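Local coordinates for protein ferulic acid decarboxylase 1 (Candida dubliniensis, PDB 4ZAD) that binds a prenylated FMN cofactor and manganese, and probably catalyses the reversible decarboxylation of ferulic, p-coumaric and cinnamic acids to their vinyl derivatives, at residues L7-F12 with Q315-I320; F220-A225 with A266-V271; A49-N54 with R69-P74. All coordinates share one frame; numbering follows the deposited sequence.

Contact 1 of 3, residues L7-F12 with Q315-I320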
ATOM      1  N   LEU A   7      14.639 -24.465 -20.503  1.00 29.93           N
ATOM      2  CA  LEU A   7      14.132 -25.455 -21.423  1.00 30.29           C
ATOM      3  C   LEU A   7      13.724 -26.757 -20.751  1.00 30.58           C
ATOM      4  O   LEU A   7      13.066 -27.587 -21.374  1.00 30.64           O
ATOM      5  CB  LEU A   7      15.208 -25.726 -22.482  1.00 30.13           C
ATOM      6  CG  LEU A   7      15.047 -25.327 -23.953  1.00 30.37           C
ATOM      7  CD1 LEU A   7      13.785 -24.500 -24.287  1.00 31.34           C
ATOM      8  CD2 LEU A   7      16.330 -24.643 -24.412  1.00 29.77           C
ATOM      9  N   LYS A   8      14.116 -26.957 -19.498  1.00 31.33           N
ATOM     10  CA  LYS A   8      13.943 -28.273 -18.843  1.00 32.38           C
ATOM     11  C   LYS A   8      13.424 -28.087 -17.419  1.00 31.83           C
ATOM     12  O   LYS A   8      14.153 -27.640 -16.539  1.00 31.63           O
ATOM     13  CB  LYS A   8      15.262 -29.098 -18.838  1.00 32.81           C
ATOM     14  CG  LYS A   8      15.966 -29.273 -20.209  1.00 35.56           C
ATOM     15  CD  LYS A   8      15.832 -30.668 -20.841  1.00 39.18           C
ATOM     16  CE  LYS A   8      17.156 -31.448 -20.858  1.00 41.33           C
ATOM     17  NZ  LYS A   8      17.183 -32.520 -21.941  1.00 41.72           N
ATOM     18  N   PHE A   9      12.160 -28.440 -17.198  1.00 31.84           N
ATOM     19  CA  PHE A   9      11.514 -28.275 -15.890  1.00 31.34           C
ATOM     20  C   PHE A   9      12.408 -28.797 -14.759  1.00 31.78           C
ATOM     21  O   PHE A   9      12.564 -28.167 -13.713  1.00 31.13           O
ATOM     22  CB  PHE A   9      10.164 -28.991 -15.916  1.00 30.53           C
ATOM     23  CG  PHE A   9       9.409 -28.967 -14.598  1.00 28.58           C
ATOM     24  CD1 PHE A   9       9.079 -27.770 -13.984  1.00 22.43           C
ATOM     25  CD2 PHE A   9       8.971 -30.164 -14.005  1.00 25.30           C
ATOM     26  CE1 PHE A   9       8.373 -27.767 -12.807  1.00 21.69           C
ATOM     27  CE2 PHE A   9       8.268 -30.142 -12.818  1.00 22.43           C
ATOM     28  CZ  PHE A   9       7.980 -28.958 -12.217  1.00 20.73           C
ATOM     29  N   ARG A  10      13.008 -29.953 -15.004  1.00 32.98           N
ATOM     30  CA  ARG A  10      13.820 -30.633 -14.000  1.00 33.54           C
ATOM     31  C   ARG A  10      15.166 -29.969 -13.793  1.00 33.97           C
ATOM     32  O   ARG A  10      15.791 -30.147 -12.763  1.00 34.80           O
ATOM     33  CB  ARG A  10      13.997 -32.098 -14.364  1.00 33.41           C
ATOM     34  CG  ARG A  10      12.662 -32.844 -14.386  1.00 33.92           C
ATOM     35  CD  ARG A  10      12.753 -34.166 -13.668  1.00 34.51           C
ATOM     36  NE  ARG A  10      11.448 -34.794 -13.513  1.00 35.27           N
ATOM     37  CZ  ARG A  10      11.250 -36.058 -13.140  1.00 32.34           C
ATOM     38  NH1 ARG A  10      12.270 -36.835 -12.856  1.00 30.89           N
ATOM     39  NH2 ARG A  10      10.021 -36.536 -13.036  1.00 32.03           N
ATOM     40  N   ASP A  11      15.623 -29.199 -14.761  1.00 34.29           N
ATOM     41  CA  ASP A  11      16.815 -28.375 -14.536  1.00 34.27           C
ATOM     42  C   ASP A  11      16.438 -27.162 -13.714  1.00 33.62           C
ATOM     43  O   ASP A  11      17.245 -26.656 -12.914  1.00 33.58           O
ATOM     44  CB  ASP A  11      17.484 -28.000 -15.866  1.00 34.50           C
ATOM     45  CG  ASP A  11      18.199 -29.183 -16.504  1.00 35.22           C
ATOM     46  OD1 ASP A  11      18.074 -30.294 -15.959  1.00 37.66           O
ATOM     47  OD2 ASP A  11      18.902 -29.008 -17.521  1.00 37.25           O
ATOM     48  N   PHE A  12      15.206 -26.708 -13.906  1.00 33.19           N
ATOM     49  CA  PHE A  12      14.642 -25.627 -13.105  1.00 33.10           C
ATOM     50  C   PHE A  12      14.631 -26.009 -11.622  1.00 33.48           C
ATOM     51  O   PHE A  12      15.132 -25.261 -10.763  1.00 33.43           O
ATOM     52  CB  PHE A  12      13.239 -25.283 -13.619  1.00 32.79           C
ATOM     53  CG  PHE A  12      12.496 -24.255 -12.788  1.00 32.08           C
ATOM     54  CD1 PHE A  12      12.925 -22.938 -12.733  1.00 30.24           C
ATOM     55  CD2 PHE A  12      11.335 -24.614 -12.087  1.00 29.14           C
ATOM     56  CE1 PHE A  12      12.209 -21.994 -11.983  1.00 31.67           C
ATOM     57  CE2 PHE A  12      10.624 -23.684 -11.333  1.00 29.02           C
ATOM     58  CZ  PHE A  12      11.052 -22.381 -11.277  1.00 29.87           C
ATOM     59  N   GLN A 315       8.113 -40.988 -12.252  1.00 37.56           N
ATOM     60  CA  GLN A 315       8.152 -40.167 -11.064  1.00 38.41           C
ATOM     61  C   GLN A 315       7.741 -38.740 -11.394  1.00 37.76           C
ATOM     62  O   GLN A 315       8.482 -37.791 -11.125  1.00 37.97           O
ATOM     63  CB  GLN A 315       9.549 -40.233 -10.410  1.00 38.76           C
ATOM     64  CG  GLN A 315      10.023 -41.641 -10.080  1.00 40.68           C
ATOM     65  CD  GLN A 315      11.001 -41.645  -8.909  1.00 43.74           C
ATOM     66  OE1 GLN A 315      12.077 -41.034  -8.975  1.00 44.65           O
ATOM     67  NE2 GLN A 315      10.632 -42.332  -7.833  1.00 42.64           N
ATOM     68  N   ALA A 316       6.553 -38.609 -11.970  1.00 36.98           N
ATOM     69  CA  ALA A 316       6.139 -37.354 -12.582  1.00 36.46           C
ATOM     70  C   ALA A 316       5.940 -36.300 -11.508  1.00 36.00           C
ATOM     71  O   ALA A 316       5.497 -36.599 -10.389  1.00 35.68           O
ATOM     72  CB  ALA A 316       4.859 -37.535 -13.441  1.00 36.33           C
ATOM     73  N   ILE A 317       6.301 -35.065 -11.841  1.00 34.89           N
ATOM     74  CA  ILE A 317       6.104 -33.950 -10.915  1.00 34.28           C
ATOM     75  C   ILE A 317       5.093 -32.971 -11.508  1.00 33.77           C
ATOM     76  O   ILE A 317       5.218 -32.524 -12.643  1.00 33.15           O
ATOM     77  CB  ILE A 317       7.428 -33.217 -10.571  1.00 34.10           C
ATOM     78  CG1 ILE A 317       8.445 -34.204  -9.982  1.00 34.19           C
ATOM     79  CG2 ILE A 317       7.174 -32.103  -9.581  1.00 32.24           C
ATOM     80  CD1 ILE A 317       9.907 -33.738 -10.160  1.00 34.36           C
ATOM     81  N   MET A 318       4.075 -32.641 -10.738  1.00 33.20           N
ATOM     82  CA  MET A 318       3.191 -31.645 -11.217  1.00 33.12           C
ATOM     83  C   MET A 318       3.372 -30.286 -10.569  1.00 32.09           C
ATOM     84  O   MET A 318       3.209 -30.150  -9.359  1.00 32.46           O
ATOM     85  CB  MET A 318       1.746 -32.056 -11.103  1.00 33.45           C
ATOM     86  CG  MET A 318       0.959 -31.023 -11.852  1.00 34.82           C
ATOM     87  SD  MET A 318      -0.549 -31.583 -12.479  1.00 40.64           S
ATOM     88  CE  MET A 318      -1.474 -31.552 -10.925  1.00 39.48           C
ATOM     89  N   PRO A 319       3.642 -29.258 -11.388  1.00 30.96           N
ATOM     90  CA  PRO A 319       3.593 -27.943 -10.814  1.00 30.39           C
ATOM     91  C   PRO A 319       2.158 -27.493 -10.617  1.00 30.14           C
ATOM     92  O   PRO A 319       1.230 -27.978 -11.281  1.00 29.59           O
ATOM     93  CB  PRO A 319       4.304 -27.092 -11.820  1.00 30.71           C
ATOM     94  CG  PRO A 319       4.103 -27.786 -13.110  1.00 31.38           C
ATOM     95  CD  PRO A 319       3.955 -29.222 -12.824  1.00 30.91           C
ATOM     96  N   ILE A 320       2.009 -26.557  -9.683  1.00 29.26           N
ATOM     97  CA  ILE A 320       0.727 -26.185  -9.106  1.00 28.05           C
ATOM     98  C   ILE A 320       0.835 -24.686  -8.786  1.00 26.36           C
ATOM     99  O   ILE A 320       1.906 -24.226  -8.417  1.00 23.98           O
ATOM    100  CB  ILE A 320       0.496 -27.129  -7.843  1.00 29.06           C
ATOM    101  CG1 ILE A 320      -0.117 -28.480  -8.291  1.00 31.69           C
ATOM    102  CG2 ILE A 320      -0.271 -26.498  -6.683  1.00 26.52           C
ATOM    103  CD1 ILE A 320      -1.541 -28.407  -8.973  1.00 36.97           C
TER
HETATM  104  O   HOH W   1      12.850 -39.892 -11.907  1.00 31.73           O
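F9 and R10, on the first turn of helix 9-19, pack against I317 and P319 of strand 317-319, an outermost strand of a four-stranded mixed sheet, and against the loop residues Q315 and A316 just before it. This is helix-on-strand packing, with an apolar half and a polar half. The CB of F9 points toward the strand, and CG anti to the backbone N (chi1 177°) puts the ring against I317 and P319. Its CE2 meets I317 CB at 3.9 Å, with CB lying at the ring edge, and the tip atom CZ is 4.1 Å from each of CB, CG and CD of P319. The backbone bonds to strand 69-71 run through A316 and M318, which is consistent with a proline, lacking an N-H, at 319. The P319 side chain is about 9 Å from the bound prenylated FMN. R10 runs past I317, bent at chi2 (-134°), and the I317 methyl CD1 lies over one guanidinium face, 3.8 Å from NE. A long arginine can thus combine apolar packing with a charged tip. That tip is shared: NH2 forms a salt bridge with E269 and a hydrogen bond with D314 O, and gives only a weak bond to Q315 O at 2.8 Å, its N-H...O angle a poor 116°. Beyond it, a water near the guanidinium plane accepts from R10 NH1 at 3.3 Å and donates to Q315 OE1 at 3.2 Å.

Contact 2 of 3, residues F220-A225 with A266-V271; sequences FGVPPA and ADCEMV
F220 and M270 form an antiparallel hydrogen-bonded pair, and E269 crowds in beside M270 opposite the same F220, making a classic beta bulge at the joint of strands 214-220 and 270-277. F220 N reaches M270 O at 2.6 Å, almost straight (173°). F220 O is gripped twice, by E269 N at 2.7 Å within the carbonyl plane and by M270 N at 3.3 Å, tilted 32° from it. The ring of F220 crosses M270 with CD2 4.1 Å from CB; the thioether chain, bent at chi3, brings CE back to F220 CB. G221 follows with a positive phi that glycine tolerates well, and a CB there would clash with E269 CG. Farther along, V222 CG1 touches C268 SG at 4.0 Å, and P223, which has no N-H to offer, sets CD 3.4 Å from D267 O just before helix 224-230. P223 also lies near W175 of the cofactor site. E269 is one of the two bulge residues, and its chain, bent at chi2, carries a buried carboxylate to R10, R313 and the backbone N of I317. These partners would be expected to favour its ionised form, tying the bulge to elements outside both strands.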
ATOM      1  N   PHE A 220       1.866 -30.914 -18.451  1.00 24.95           N
ATOM      2  CA  PHE A 220       2.343 -30.516 -17.091  1.00 24.71           C
ATOM      3  C   PHE A 220       3.852 -30.631 -17.005  1.00 24.34           C
ATOM      4  O   PHE A 220       4.443 -31.556 -17.578  1.00 24.03           O
ATOM      5  CB  PHE A 220       1.699 -31.374 -16.006  1.00 24.60           C
ATOM      6  CG  PHE A 220       0.215 -31.287 -15.987  1.00 24.40           C
ATOM      7  CD1 PHE A 220      -0.413 -30.219 -15.406  1.00 26.04           C
ATOM      8  CD2 PHE A 220      -0.550 -32.259 -16.564  1.00 25.71           C
ATOM      9  CE1 PHE A 220      -1.780 -30.120 -15.420  1.00 25.54           C
ATOM     10  CE2 PHE A 220      -1.917 -32.163 -16.580  1.00 25.07           C
ATOM     11  CZ  PHE A 220      -2.527 -31.101 -16.007  1.00 25.33           C
ATOM     12  N   GLY A 221       4.479 -29.676 -16.330  1.00 24.08           N
ATOM     13  CA  GLY A 221       5.935 -29.675 -16.218  1.00 24.39           C
ATOM     14  C   GLY A 221       6.621 -29.400 -17.534  1.00 24.43           C
ATOM     15  O   GLY A 221       7.659 -29.945 -17.841  1.00 25.21           O
ATOM     16  N   VAL A 222       6.034 -28.527 -18.322  1.00 24.91           N
ATOM     17  CA  VAL A 222       6.608 -28.146 -19.605  1.00 24.57           C
ATOM     18  C   VAL A 222       7.858 -27.311 -19.380  1.00 24.01           C
ATOM     19  O   VAL A 222       8.177 -26.995 -18.258  1.00 23.67           O
ATOM     20  CB  VAL A 222       5.609 -27.302 -20.417  1.00 24.78           C
ATOM     21  CG1 VAL A 222       4.194 -28.027 -20.487  1.00 23.99           C
ATOM     22  CG2 VAL A 222       5.530 -25.926 -19.828  1.00 23.42           C
ATOM     23  N   PRO A 223       8.586 -26.983 -20.450  1.00 23.95           N
ATOM     24  CA  PRO A 223       9.716 -26.090 -20.338  1.00 24.17           C
ATOM     25  C   PRO A 223       9.315 -24.781 -19.701  1.00 23.94           C
ATOM     26  O   PRO A 223       8.412 -24.107 -20.206  1.00 24.58           O
ATOM     27  CB  PRO A 223      10.098 -25.874 -21.792  1.00 24.56           C
ATOM     28  CG  PRO A 223       9.746 -27.142 -22.404  1.00 24.33           C
ATOM     29  CD  PRO A 223       8.448 -27.473 -21.824  1.00 23.76           C
ATOM     30  N   PRO A 224       9.941 -24.436 -18.577  1.00 23.47           N
ATOM     31  CA  PRO A 224       9.604 -23.230 -17.838  1.00 22.84           C
ATOM     32  C   PRO A 224       9.467 -21.952 -18.689  1.00 22.05           C
ATOM     33  O   PRO A 224       8.652 -21.122 -18.364  1.00 22.56           O
ATOM     34  CB  PRO A 224      10.785 -23.098 -16.855  1.00 22.77           C
ATOM     35  CG  PRO A 224      11.072 -24.485 -16.520  1.00 23.55           C
ATOM     36  CD  PRO A 224      10.935 -25.238 -17.842  1.00 23.65           C
ATOM     37  N   ALA A 225      10.253 -21.762 -19.724  1.00 21.36           N
ATOM     38  CA  ALA A 225      10.034 -20.592 -20.582  1.00 22.35           C
ATOM     39  C   ALA A 225       8.684 -20.733 -21.293  1.00 22.72           C
ATOM     40  O   ALA A 225       7.996 -19.740 -21.500  1.00 22.66           O
ATOM     41  CB  ALA A 225      11.156 -20.422 -21.607  1.00 21.57           C
ATOM     42  N   ALA A 266       8.823 -32.008 -25.991  1.00 26.63           N
ATOM     43  CA  ALA A 266       9.538 -33.242 -25.636  1.00 27.15           C
ATOM     44  C   ALA A 266       9.684 -33.434 -24.139  1.00 27.74           C
ATOM     45  O   ALA A 266       9.508 -34.538 -23.647  1.00 27.99           O
ATOM     46  CB  ALA A 266      10.915 -33.264 -26.292  1.00 27.11           C
ATOM     47  N   ASP A 267       9.999 -32.365 -23.417  1.00 28.97           N
ATOM     48  CA  ASP A 267      10.217 -32.443 -21.964  1.00 30.61           C
ATOM     49  C   ASP A 267       9.009 -31.929 -21.202  1.00 30.61           C
ATOM     50  O   ASP A 267       8.887 -30.730 -20.899  1.00 31.00           O
ATOM     51  CB  ASP A 267      11.473 -31.660 -21.538  1.00 31.21           C
ATOM     52  CG  ASP A 267      12.750 -32.203 -22.174  1.00 33.45           C
ATOM     53  OD1 ASP A 267      13.249 -33.244 -21.681  1.00 35.99           O
ATOM     54  OD2 ASP A 267      13.240 -31.581 -23.155  1.00 35.89           O
ATOM     55  N   CYS A 268       8.093 -32.842 -20.922  1.00 30.15           N
ATOM     56  CA  CYS A 268       6.996 -32.552 -20.019  1.00 29.85           C
ATOM     57  C   CYS A 268       7.059 -33.639 -18.976  1.00 30.35           C
ATOM     58  O   CYS A 268       7.769 -34.634 -19.168  1.00 30.69           O
ATOM     59  CB  CYS A 268       5.647 -32.579 -20.727  1.00 29.47           C
ATOM     60  SG  CYS A 268       5.468 -31.426 -22.049  1.00 26.99           S
ATOM     61  N   GLU A 269       6.340 -33.456 -17.878  1.00 30.36           N
ATOM     62  CA  GLU A 269       6.186 -34.537 -16.912  1.00 30.74           C
ATOM     63  C   GLU A 269       5.012 -35.417 -17.314  1.00 30.74           C
ATOM     64  O   GLU A 269       5.108 -36.646 -17.230  1.00 30.82           O
ATOM     65  CB  GLU A 269       6.003 -33.994 -15.495  1.00 30.72           C
ATOM     66  CG  GLU A 269       7.165 -33.163 -15.015  1.00 32.25           C
ATOM     67  CD  GLU A 269       8.350 -34.021 -14.554  1.00 35.88           C
ATOM     68  OE1 GLU A 269       8.174 -34.902 -13.673  1.00 38.56           O
ATOM     69  OE2 GLU A 269       9.471 -33.809 -15.053  1.00 37.56           O
ATOM     70  N   MET A 270       3.911 -34.790 -17.748  1.00 30.56           N
ATOM     71  CA  MET A 270       2.705 -35.512 -18.128  1.00 30.43           C
ATOM     72  C   MET A 270       1.980 -34.727 -19.186  1.00 30.49           C
ATOM     73  O   MET A 270       1.856 -33.478 -19.055  1.00 30.08           O
ATOM     74  CB  MET A 270       1.710 -35.666 -16.960  1.00 31.24           C
ATOM     75  CG  MET A 270       2.119 -36.562 -15.817  1.00 31.68           C
ATOM     76  SD  MET A 270       0.989 -36.468 -14.435  1.00 31.60           S
ATOM     77  CE  MET A 270       1.500 -34.903 -13.745  1.00 34.95           C
ATOM     78  N   VAL A 271       1.449 -35.472 -20.177  1.00 29.40           N
ATOM     79  CA  VAL A 271       0.637 -34.909 -21.242  1.00 28.68           C
ATOM     80  C   VAL A 271      -0.700 -35.614 -21.254  1.00 28.14           C
ATOM     81  O   VAL A 271      -0.765 -36.820 -21.166  1.00 28.89           O
ATOM     82  CB  VAL A 271       1.312 -35.022 -22.649  1.00 28.85           C
ATOM     83  CG1 VAL A 271       0.371 -34.502 -23.742  1.00 26.77           C
ATOM     84  CG2 VAL A 271       2.630 -34.242 -22.680  1.00 27.28           C
TER

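Contact 3 of 3, residues A49-N54 with R69-P74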
ATOM      1  N   ALA A  49      10.418 -23.247  -2.307  1.00 33.79           N
ATOM      2  CA  ALA A  49       9.362 -23.926  -3.041  1.00 34.04           C
ATOM      3  C   ALA A  49       9.334 -25.345  -2.519  1.00 33.65           C
ATOM      4  O   ALA A  49      10.378 -25.973  -2.455  1.00 33.28           O
ATOM      5  CB  ALA A  49       9.651 -23.911  -4.556  1.00 33.38           C
ATOM      6  N   PRO A  50       8.144 -25.848  -2.147  1.00 33.53           N
ATOM      7  CA  PRO A  50       8.034 -27.215  -1.677  1.00 33.94           C
ATOM      8  C   PRO A  50       7.809 -28.237  -2.794  1.00 34.19           C
ATOM      9  O   PRO A  50       6.856 -28.147  -3.563  1.00 35.06           O
ATOM     10  CB  PRO A  50       6.822 -27.162  -0.743  1.00 33.97           C
ATOM     11  CG  PRO A  50       5.971 -26.121  -1.301  1.00 33.89           C
ATOM     12  CD  PRO A  50       6.870 -25.128  -1.997  1.00 33.66           C
ATOM     13  N   LEU A  51       8.712 -29.192  -2.876  1.00 34.00           N
ATOM     14  CA  LEU A  51       8.494 -30.391  -3.621  1.00 34.10           C
ATOM     15  C   LEU A  51       7.841 -31.426  -2.672  1.00 34.87           C
ATOM     16  O   LEU A  51       8.403 -31.799  -1.633  1.00 35.17           O
ATOM     17  CB  LEU A  51       9.821 -30.875  -4.171  1.00 33.60           C
ATOM     18  CG  LEU A  51       9.819 -32.062  -5.123  1.00 34.54           C
ATOM     19  CD1 LEU A  51       8.792 -31.944  -6.234  1.00 32.50           C
ATOM     20  CD2 LEU A  51      11.241 -32.238  -5.690  1.00 36.62           C
ATOM     21  N   PHE A  52       6.636 -31.858  -3.021  1.00 35.08           N
ATOM     22  CA  PHE A  52       5.914 -32.829  -2.240  1.00 35.08           C
ATOM     23  C   PHE A  52       6.159 -34.184  -2.839  1.00 36.15           C
ATOM     24  O   PHE A  52       5.572 -34.506  -3.867  1.00 35.48           O
ATOM     25  CB  PHE A  52       4.426 -32.567  -2.324  1.00 34.80           C
ATOM     26  CG  PHE A  52       4.000 -31.312  -1.692  1.00 32.37           C
ATOM     27  CD1 PHE A  52       3.927 -30.160  -2.423  1.00 30.16           C
ATOM     28  CD2 PHE A  52       3.655 -31.284  -0.351  1.00 31.15           C
ATOM     29  CE1 PHE A  52       3.527 -29.008  -1.839  1.00 30.45           C
ATOM     30  CE2 PHE A  52       3.244 -30.141   0.226  1.00 29.99           C
ATOM     31  CZ  PHE A  52       3.180 -28.996  -0.518  1.00 30.49           C
ATOM     32  N   ASN A  53       7.022 -34.973  -2.195  1.00 38.00           N
ATOM     33  CA  ASN A  53       7.330 -36.330  -2.651  1.00 38.87           C
ATOM     34  C   ASN A  53       6.351 -37.397  -2.129  1.00 39.57           C
ATOM     35  O   ASN A  53       6.232 -38.462  -2.719  1.00 39.83           O
ATOM     36  CB  ASN A  53       8.743 -36.736  -2.241  1.00 39.34           C
ATOM     37  CG  ASN A  53       9.838 -35.850  -2.836  1.00 40.72           C
ATOM     38  OD1 ASN A  53      10.890 -35.680  -2.208  1.00 42.51           O
ATOM     39  ND2 ASN A  53       9.625 -35.318  -4.043  1.00 41.02           N
ATOM     40  N   ASN A  54       5.662 -37.131  -1.021  1.00 40.23           N
ATOM     41  CA  ASN A  54       4.831 -38.160  -0.374  1.00 40.56           C
ATOM     42  C   ASN A  54       3.446 -37.625  -0.128  1.00 40.29           C
ATOM     43  O   ASN A  54       3.141 -37.166   0.947  1.00 38.82           O
ATOM     44  CB  ASN A  54       5.490 -38.622   0.944  1.00 41.08           C
ATOM     45  CG  ASN A  54       4.788 -39.849   1.604  1.00 41.49           C
ATOM     46  OD1 ASN A  54       3.835 -40.441   1.071  1.00 40.74           O
ATOM     47  ND2 ASN A  54       5.284 -40.220   2.779  1.00 40.65           N
ATOM     48  N   ARG A  69       3.906 -36.496  -7.892  1.00 34.66           N
ATOM     49  CA  ARG A  69       4.344 -35.564  -6.835  1.00 35.04           C
ATOM     50  C   ARG A  69       3.851 -34.191  -7.214  1.00 34.51           C
ATOM     51  O   ARG A  69       3.434 -33.987  -8.346  1.00 34.75           O
ATOM     52  CB  ARG A  69       5.874 -35.485  -6.746  1.00 35.42           C
ATOM     53  CG  ARG A  69       6.551 -36.698  -6.084  1.00 36.28           C
ATOM     54  CD  ARG A  69       7.628 -37.348  -6.976  1.00 37.54           C
ATOM     55  NE  ARG A  69       8.933 -36.680  -6.916  1.00 38.14           N
ATOM     56  CZ  ARG A  69       9.890 -36.808  -7.837  1.00 40.69           C
ATOM     57  NH1 ARG A  69       9.708 -37.542  -8.920  1.00 41.72           N
ATOM     58  NH2 ARG A  69      11.039 -36.177  -7.690  1.00 44.09           N
ATOM     59  N   ILE A  70       3.933 -33.246  -6.284  1.00 33.99           N
ATOM     60  CA  ILE A  70       3.595 -31.841  -6.565  1.00 32.85           C
ATOM     61  C   ILE A  70       4.752 -30.891  -6.235  1.00 32.82           C
ATOM     62  O   ILE A  70       5.303 -30.948  -5.137  1.00 33.63           O
ATOM     63  CB  ILE A  70       2.300 -31.397  -5.834  1.00 32.77           C
ATOM     64  CG1 ILE A  70       1.095 -32.152  -6.426  1.00 31.97           C
ATOM     65  CG2 ILE A  70       2.093 -29.850  -5.947  1.00 30.45           C
ATOM     66  CD1 ILE A  70      -0.187 -31.991  -5.617  1.00 32.77           C
ATOM     67  N   LEU A  71       5.147 -30.047  -7.195  1.00 32.04           N
ATOM     68  CA  LEU A  71       6.000 -28.886  -6.898  1.00 30.92           C
ATOM     69  C   LEU A  71       5.057 -27.726  -6.708  1.00 30.47           C
ATOM     70  O   LEU A  71       4.176 -27.514  -7.535  1.00 30.68           O
ATOM     71  CB  LEU A  71       6.951 -28.564  -8.049  1.00 30.57           C
ATOM     72  CG  LEU A  71       7.838 -27.343  -7.817  1.00 30.55           C
ATOM     73  CD1 LEU A  71       8.684 -27.533  -6.576  1.00 30.55           C
ATOM     74  CD2 LEU A  71       8.717 -27.044  -9.014  1.00 30.12           C
ATOM     75  N   GLY A  72       5.239 -26.964  -5.635  1.00 30.06           N
ATOM     76  CA  GLY A  72       4.412 -25.786  -5.382  1.00 29.64           C
ATOM     77  C   GLY A  72       5.175 -24.459  -5.400  1.00 29.36           C
ATOM     78  O   GLY A  72       6.376 -24.422  -5.262  1.00 29.57           O
ATOM     79  N   CYS A  73       4.480 -23.354  -5.573  1.00 28.75           N
ATOM     80  CA  CYS A  73       5.157 -22.065  -5.579  1.00 29.40           C
ATOM     81  C   CYS A  73       6.232 -21.865  -6.635  1.00 28.19           C
ATOM     82  O   CYS A  73       7.208 -21.186  -6.358  1.00 27.56           O
ATOM     83  CB  CYS A  73       5.812 -21.831  -4.227  1.00 29.29           C
ATOM     84  SG  CYS A  73       4.651 -21.849  -3.000  1.00 32.63           S
ATOM     85  N   PRO A  74       6.049 -22.431  -7.847  1.00 27.59           N
ATOM     86  CA  PRO A  74       7.088 -22.339  -8.870  1.00 26.96           C
ATOM     87  C   PRO A  74       7.412 -20.909  -9.267  1.00 26.34           C
ATOM     88  O   PRO A  74       8.543 -20.629  -9.696  1.00 25.77           O
ATOM     89  CB  PRO A  74       6.490 -23.105 -10.046  1.00 27.22           C
ATOM     90  CG  PRO A  74       4.994 -22.988  -9.839  1.00 27.53           C
ATOM     91  CD  PRO A  74       4.813 -23.035  -8.372  1.00 27.64           C
TER
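F52 and I70, with L51 and L71 beside them, form the antiparallel core of a beta hairpin whose strands, 49-52 and 69-71, are joined by a long loop and lie in the middle of a four-stranded mixed sheet, between 22-25 and 317-319. The tight, buried part centres on the backbone ladder: F52 N gives a nearly straight bond (172°) to I70 O at 2.7 Å, I70 N returns one to F52 O at 3.2 Å, and G72 N reaches P50 O. P50, lacking an N-H, cannot complete that pair; its CD rests 3.4 Å from G72 O, and Y512 of the second subunit packs on it. A CB at G72 would press close against P50 CG and F52 CE1, which suits glycine to the place. On one face, lined also by I38, F52 sets CG anti to the carbonyl carbon (chi1 -67°); its ring edge at CD1 meets I70 O near the ring plane at 3.1 Å, with I70 CB and CG2 both 4.0 Å away. On the other, L51 CD1 meets L71 CB at 4.3 Å, and both leucines touch I317. N53 and R69, by contrast, are partly exposed. Their side chains cross, the amide at the guanidinium edge, planes 55° apart. The arginine's aliphatic base still packs closely: R69 CB is 3.1 Å from F52 O, and CG 3.5 Å from N53 CA.

How the contacts relate
All three contacts are largely buried and lie on the same side of the chain's centre, but their chemistry differs. Contact 3 is a regular sheet ladder within the N-terminal family region. Strand 317-319 of contact 1 joins that sheet, parallel to 69-71, and carries helix 9-19 through F9 and R10. Contact 2 belongs to another, antiparallel sheet and meets contact 1 through the charge of E269 and through M318 packed on F220. Strand 317-319, an edge strand of the first sheet, thus packs against the second, while contacts 2 and 3 do not touch, their nearest atoms being about 6 Å apart. Solvent reaches mainly polar residues: R10 and Q315 of contact 1, D267 of contact 2, N53 and R69 of contact 3.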